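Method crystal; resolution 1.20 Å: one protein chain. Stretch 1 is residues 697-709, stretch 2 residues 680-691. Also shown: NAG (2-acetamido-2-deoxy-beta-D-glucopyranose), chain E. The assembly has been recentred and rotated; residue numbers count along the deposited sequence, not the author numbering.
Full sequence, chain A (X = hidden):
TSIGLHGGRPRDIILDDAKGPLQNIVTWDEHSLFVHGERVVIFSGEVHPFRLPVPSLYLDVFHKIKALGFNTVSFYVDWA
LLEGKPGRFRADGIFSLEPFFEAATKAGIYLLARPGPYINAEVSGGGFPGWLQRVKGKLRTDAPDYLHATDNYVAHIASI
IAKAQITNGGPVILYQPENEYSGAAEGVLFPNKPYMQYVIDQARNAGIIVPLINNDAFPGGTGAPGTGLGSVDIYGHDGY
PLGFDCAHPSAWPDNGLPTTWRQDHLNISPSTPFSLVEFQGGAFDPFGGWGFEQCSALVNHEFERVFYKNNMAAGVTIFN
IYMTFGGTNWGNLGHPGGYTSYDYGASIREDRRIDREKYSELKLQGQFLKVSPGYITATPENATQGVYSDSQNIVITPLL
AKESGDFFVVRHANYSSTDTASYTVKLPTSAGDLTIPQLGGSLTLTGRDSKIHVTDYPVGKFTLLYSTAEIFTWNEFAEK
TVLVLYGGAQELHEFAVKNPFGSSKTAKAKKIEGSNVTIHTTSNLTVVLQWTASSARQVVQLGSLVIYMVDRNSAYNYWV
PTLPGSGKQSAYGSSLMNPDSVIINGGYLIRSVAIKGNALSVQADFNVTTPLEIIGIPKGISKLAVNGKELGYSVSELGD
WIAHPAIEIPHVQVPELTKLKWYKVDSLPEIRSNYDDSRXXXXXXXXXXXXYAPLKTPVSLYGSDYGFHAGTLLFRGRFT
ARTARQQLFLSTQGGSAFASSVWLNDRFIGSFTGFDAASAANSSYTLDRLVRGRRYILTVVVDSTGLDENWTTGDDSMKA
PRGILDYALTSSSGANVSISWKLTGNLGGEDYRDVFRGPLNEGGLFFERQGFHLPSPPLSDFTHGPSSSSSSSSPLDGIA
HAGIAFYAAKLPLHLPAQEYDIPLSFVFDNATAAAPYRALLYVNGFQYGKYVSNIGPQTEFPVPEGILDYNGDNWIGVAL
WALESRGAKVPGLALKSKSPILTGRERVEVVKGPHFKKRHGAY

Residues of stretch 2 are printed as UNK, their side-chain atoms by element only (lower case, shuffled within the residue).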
# COMPACT_ATOMS: atom_id res chain seq x y z
N THR A 697 -35.26 15.88 -9.81
CA THR A 697 -36.31 14.94 -10.07
C THR A 697 -37.37 15.07 -8.99
O THR A 697 -37.07 15.56 -7.90
CB THR A 697 -35.75 13.51 -10.12
OG1 THR A 697 -34.97 13.30 -8.93
CG2 THR A 697 -34.85 13.30 -11.32
N PRO A 698 -38.59 14.63 -9.25
CA PRO A 698 -39.65 14.74 -8.22
C PRO A 698 -39.43 13.84 -7.01
O PRO A 698 -39.99 14.12 -5.96
CB PRO A 698 -40.91 14.35 -8.96
CG PRO A 698 -40.57 13.85 -10.30
CD PRO A 698 -39.10 14.08 -10.52
N VAL A 699 -38.67 12.77 -7.14
CA VAL A 699 -38.26 11.92 -6.01
C VAL A 699 -36.78 11.71 -6.11
O VAL A 699 -36.20 11.81 -7.20
CB VAL A 699 -38.92 10.54 -6.00
CG1 VAL A 699 -40.42 10.72 -5.72
CG2 VAL A 699 -38.69 9.78 -7.33
N SER A 700 -36.11 11.45 -4.99
CA SER A 700 -34.69 11.11 -5.03
C SER A 700 -34.48 9.77 -5.71
O SER A 700 -35.15 8.77 -5.36
CB SER A 700 -34.15 11.03 -3.59
OG SER A 700 -32.78 10.64 -3.71
N LEU A 701 -33.52 9.73 -6.61
CA LEU A 701 -33.03 8.48 -7.21
C LEU A 701 -31.55 8.33 -6.94
O LEU A 701 -30.80 7.80 -7.76
CB LEU A 701 -33.37 8.47 -8.70
CG LEU A 701 -34.89 8.54 -8.96
CD1 LEU A 701 -35.13 8.74 -10.45
CD2 LEU A 701 -35.63 7.31 -8.50
N TYR A 702 -31.14 8.79 -5.75
CA TYR A 702 -29.76 8.68 -5.29
C TYR A 702 -29.65 7.45 -4.40
O TYR A 702 -30.36 7.38 -3.37
CB TYR A 702 -29.38 9.90 -4.46
CG TYR A 702 -29.43 11.23 -5.18
CD1 TYR A 702 -29.53 11.36 -6.57
CD2 TYR A 702 -29.36 12.37 -4.39
CE1 TYR A 702 -29.56 12.63 -7.15
CE2 TYR A 702 -29.37 13.65 -4.98
CZ TYR A 702 -29.47 13.76 -6.34
OH TYR A 702 -29.51 15.01 -6.95
N GLY A 703 -28.78 6.48 -4.72
CA GLY A 703 -28.72 5.28 -3.91
C GLY A 703 -28.52 5.52 -2.42
O GLY A 703 -29.16 4.89 -1.56
N SER A 704 -27.62 6.47 -2.08
CA SER A 704 -27.28 6.61 -0.66
C SER A 704 -28.45 7.21 0.11
O SER A 704 -28.47 7.04 1.36
CB SER A 704 -26.04 7.50 -0.46
OG SER A 704 -24.87 6.78 -0.88
N ASP A 705 -29.39 7.87 -0.55
CA ASP A 705 -30.54 8.40 0.17
C ASP A 705 -31.41 7.28 0.68
O ASP A 705 -32.21 7.52 1.61
CB ASP A 705 -31.39 9.30 -0.70
CG ASP A 705 -30.80 10.73 -0.83
OD1 ASP A 705 -29.78 11.04 -0.18
OD2 ASP A 705 -31.42 11.53 -1.58
N TYR A 706 -31.29 6.07 0.17
CA TYR A 706 -32.07 4.91 0.58
C TYR A 706 -31.20 3.85 1.25
O TYR A 706 -31.65 2.71 1.48
CB TYR A 706 -32.75 4.32 -0.66
CG TYR A 706 -33.72 5.30 -1.31
CD1 TYR A 706 -33.26 6.19 -2.28
CD2 TYR A 706 -35.04 5.31 -0.95
CE1 TYR A 706 -34.13 7.10 -2.88
CE2 TYR A 706 -35.94 6.23 -1.56
CZ TYR A 706 -35.48 7.10 -2.52
OH TYR A 706 -36.38 7.98 -3.10
N GLY A 707 -29.94 4.22 1.56
CA GLY A 707 -29.09 3.27 2.28
C GLY A 707 -28.22 2.39 1.42
O GLY A 707 -27.62 1.43 1.98
N PHE A 708 -28.12 2.66 0.11
CA PHE A 708 -27.37 1.83 -0.81
C PHE A 708 -26.08 2.56 -1.20
O PHE A 708 -26.19 3.54 -1.96
CB PHE A 708 -28.20 1.51 -2.07
CG PHE A 708 -29.49 0.77 -1.71
CD1 PHE A 708 -29.45 -0.47 -1.09
CD2 PHE A 708 -30.71 1.38 -2.03
CE1 PHE A 708 -30.64 -1.11 -0.81
CE2 PHE A 708 -31.90 0.77 -1.72
CZ PHE A 708 -31.84 -0.49 -1.11
N HIS A 709 -24.95 2.07 -0.74
CA HIS A 709 -23.69 2.81 -0.90
C HIS A 709 -22.66 2.08 -1.74
O HIS A 709 -21.57 2.65 -1.97
CB HIS A 709 -23.03 3.07 0.50
CG HIS A 709 -24.05 3.69 1.41
ND1 HIS A 709 -24.76 4.85 1.06
CD2 HIS A 709 -24.51 3.23 2.60
CE1 HIS A 709 -25.60 5.09 2.07
NE2 HIS A 709 -25.46 4.14 3.01
N UNK A 680 -39.39 -4.68 -3.56
CA UNK A 680 -38.36 -3.66 -3.75
C UNK A 680 -38.71 -2.38 -2.97
O UNK A 680 -39.87 -1.96 -2.92
c UNK A 680 -38.25 -3.26 -5.23
c UNK A 680 -35.06 -2.79 -8.52
c UNK A 680 -35.19 -5.21 -8.69
c UNK A 680 -37.55 -4.28 -6.10
c UNK A 680 -34.66 -4.01 -9.10
c UNK A 680 -36.57 -3.96 -7.09
c UNK A 680 -37.70 -5.65 -6.11
c UNK A 680 -36.01 -2.75 -7.52
c UNK A 680 -36.15 -5.17 -7.68
n UNK A 680 -36.85 -6.18 -7.07
N UNK A 681 -37.70 -1.72 -2.45
CA UNK A 681 -37.89 -0.38 -1.87
C UNK A 681 -38.48 0.60 -2.85
O UNK A 681 -38.10 0.66 -4.04
c UNK A 681 -36.45 0.06 -1.51
c UNK A 681 -35.78 -1.27 -1.21
c UNK A 681 -36.29 -2.17 -2.32
N UNK A 682 -39.43 1.41 -2.37
CA UNK A 682 -39.99 2.46 -3.20
C UNK A 682 -39.06 3.65 -3.21
O UNK A 682 -38.53 4.07 -2.16
c UNK A 682 -43.69 2.50 -1.97
c UNK A 682 -42.55 1.08 -3.78
c UNK A 682 -42.40 1.83 -2.46
c UNK A 682 -41.33 2.93 -2.61
N UNK A 683 -38.83 4.24 -4.36
CA UNK A 683 -38.03 5.47 -4.46
C UNK A 683 -39.03 6.62 -4.38
O UNK A 683 -39.37 7.15 -5.44
c UNK A 683 -37.23 5.54 -5.76
N UNK A 684 -39.51 6.89 -3.17
CA UNK A 684 -40.62 7.82 -3.06
C UNK A 684 -40.27 9.00 -2.17
O UNK A 684 -41.18 9.75 -1.73
n UNK A 684 -42.70 5.85 -0.68
c UNK A 684 -41.65 6.48 -1.17
o UNK A 684 -40.56 6.57 -0.57
c UNK A 684 -41.87 7.10 -2.54
N UNK A 685 -39.01 9.24 -1.87
CA UNK A 685 -38.62 10.38 -1.07
C UNK A 685 -38.68 11.65 -1.89
O UNK A 685 -37.94 11.76 -2.89
c UNK A 685 -35.64 8.70 0.81
c UNK A 685 -37.18 10.21 -0.52
c UNK A 685 -37.08 8.96 0.40
c UNK A 685 -38.05 9.09 1.59
N UNK A 686 -39.52 12.58 -1.48
CA UNK A 686 -39.70 13.78 -2.31
C UNK A 686 -38.66 14.87 -2.03
O UNK A 686 -38.57 15.84 -2.78
c UNK A 686 -43.53 14.00 -2.72
n UNK A 686 -42.73 13.52 -5.51
n UNK A 686 -42.42 15.81 -5.72
n UNK A 686 -43.13 14.98 -3.72
c UNK A 686 -42.19 13.26 -2.48
c UNK A 686 -42.76 14.75 -4.99
c UNK A 686 -41.13 14.34 -2.14
N UNK A 687 -37.93 14.68 -0.93
CA UNK A 687 -36.83 15.58 -0.60
C UNK A 687 -35.58 14.74 -0.29
O UNK A 687 -35.69 13.54 -0.01
c UNK A 687 -38.41 17.25 0.42
c UNK A 687 -37.13 16.45 0.63
o UNK A 687 -37.34 15.55 1.74
N UNK A 688 -34.47 15.42 -0.40
CA UNK A 688 -33.16 14.86 -0.09
C UNK A 688 -32.39 15.77 0.87
O UNK A 688 -32.56 16.96 0.81
c UNK A 688 -32.33 14.66 -1.36
o UNK A 688 -31.03 14.12 -1.06
N UNK A 689 -31.56 15.18 1.73
CA UNK A 689 -30.65 15.97 2.56
C UNK A 689 -29.34 16.23 1.85
O UNK A 689 -28.45 16.84 2.47
n UNK A 689 -31.34 14.45 5.95
c UNK A 689 -30.33 15.19 3.84
c UNK A 689 -31.42 15.20 4.85
o UNK A 689 -32.40 15.94 4.69
N UNK A 690 -29.20 15.72 0.63
CA UNK A 690 -27.99 15.91 -0.16
C UNK A 690 -27.90 17.36 -0.61
O UNK A 690 -28.55 17.82 -1.53
n UNK A 690 -26.02 13.80 -2.35
c UNK A 690 -26.51 14.98 -1.94
o UNK A 690 -25.82 15.97 -2.01
c UNK A 690 -27.92 14.96 -1.33
N UNK A 691 -27.06 18.12 0.09
CA UNK A 691 -26.95 19.54 -0.18
C UNK A 691 -25.98 19.79 -1.31
O UNK A 691 -25.89 20.91 -1.83
c UNK A 691 -26.49 20.26 1.11
o UNK A 691 -25.40 19.53 1.73
c UNK A 691 -27.64 20.33 2.13
C1 NAG E . -32.23 14.25 7.13
C2 NAG E . -32.33 12.83 7.72
C3 NAG E . -33.12 12.75 9.01
C4 NAG E . -32.70 13.81 10.04
C5 NAG E . -32.59 15.16 9.30
C6 NAG E . -32.17 16.26 10.28
C7 NAG E . -32.14 10.69 6.52
C8 NAG E . -33.02 9.65 5.84
N2 NAG E . -32.78 11.83 6.79
O3 NAG E . -33.05 11.46 9.61
O4 NAG E . -33.70 13.87 11.06
O5 NAG E . -31.67 15.04 8.20
O6 NAG E . -32.47 17.57 9.84
O7 NAG E . -31.09 10.28 7.05
O HOH W 1 -37.96 16.80 -5.52
O HOH W 2 -33.90 11.43 -0.07
O HOH W 3 -30.84 12.46 2.11
O HOH W 4 -27.43 11.28 -1.83

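Position 680 carries one carbon and then fused five- and six-membered rings holding eight carbons and one nitrogen, an indole; it lies beyond reach of stretch 1. It is Trp-680. At 681 three carbons close a ring onto the backbone nitrogen, and the middle one lies at the edge of the Phe-708 ring. This is Pro-681, its CG 4.0 Å from CZ of Phe-708.

Position 682 has four carbons forked at the second, with CA to CB pointing away from stretch 1. This is Leu-682, and it offers its backbone instead: its O lies 3.4 Å from CE2 of Tyr-706. At 683 a single carbon lies 3.6 Å from CD2 of Leu-701 and 4.0 Å from CZ of Tyr-706; it is the CB of Ala-683, a small apolar group in contact with both larger side chains.

Position 684 has two carbons, the second bearing one oxygen and one nitrogen, and CA to CB points away. The count fits Asn or Asp by shape, and the nitrogen decides for Asn-684; its CA packs 3.9 Å from CG1 of Val-699.

At 685 four carbons again fork at the second, and one terminal methyl lies over a face of the Tyr-706 ring. Leu-685, m at chi1 and t at chi2, places CD1 3.8 Å from the centroid of that ring, a CH-pi contact. Its backbone also takes part: Leu-685 N donates to Tyr-706 OH at 3.2 Å, and Ser-700 N donates to Leu-685 O at 2.8 Å.

Position 686 has three carbons, a nitrogen, and a carbon carrying two more nitrogens. CA to CB points away, yet the chain end returns so that Pro-698 O lies over one face of its planar end group, a guanidinium. This is Arg-686, its NH1 2.8 Å from Pro-698 O. The angle is too poor for a hydrogen bond.

Position 687, one carbon carrying an oxygen and a carbon, is Thr-687; its CA-to-CB bond points away from stretch 1, but its backbone O receives a bond from water 2, which also donates weakly to Asp-705 OD2. At 688 one carbon carries one oxygen, which lies 2.7 Å from OD2 of Asp-705. This is Ser-688, and its OG is the donor.

At 689 two carbons end in an oxygen and a nitrogen, and the nitrogen is bonded to the sugar: Asn-689, with ND2 1.5 Å from NAG C1. The same atom set at 690 puts CB at the edge of the Tyr-702 ring; Asn-690 reaches Asp-705 OD1 through water 4. Position 691, one carbon with an oxygen and a carbon, is Thr-691, out of reach.

The contact works without regular strands. The rule to read here is that one tyrosine serves twice: the Tyr-706 ring face packs against Leu-685 CD1, while its OH accepts from Leu-685 N and donates to Ser-700 O. Asp-705 anchors the other end: its OD2 accepts from both Ser-688 OG and Ser-700 OG, and waters extend its reach.

Stretch 2, residues 680-691: WPLANLRTSNNT
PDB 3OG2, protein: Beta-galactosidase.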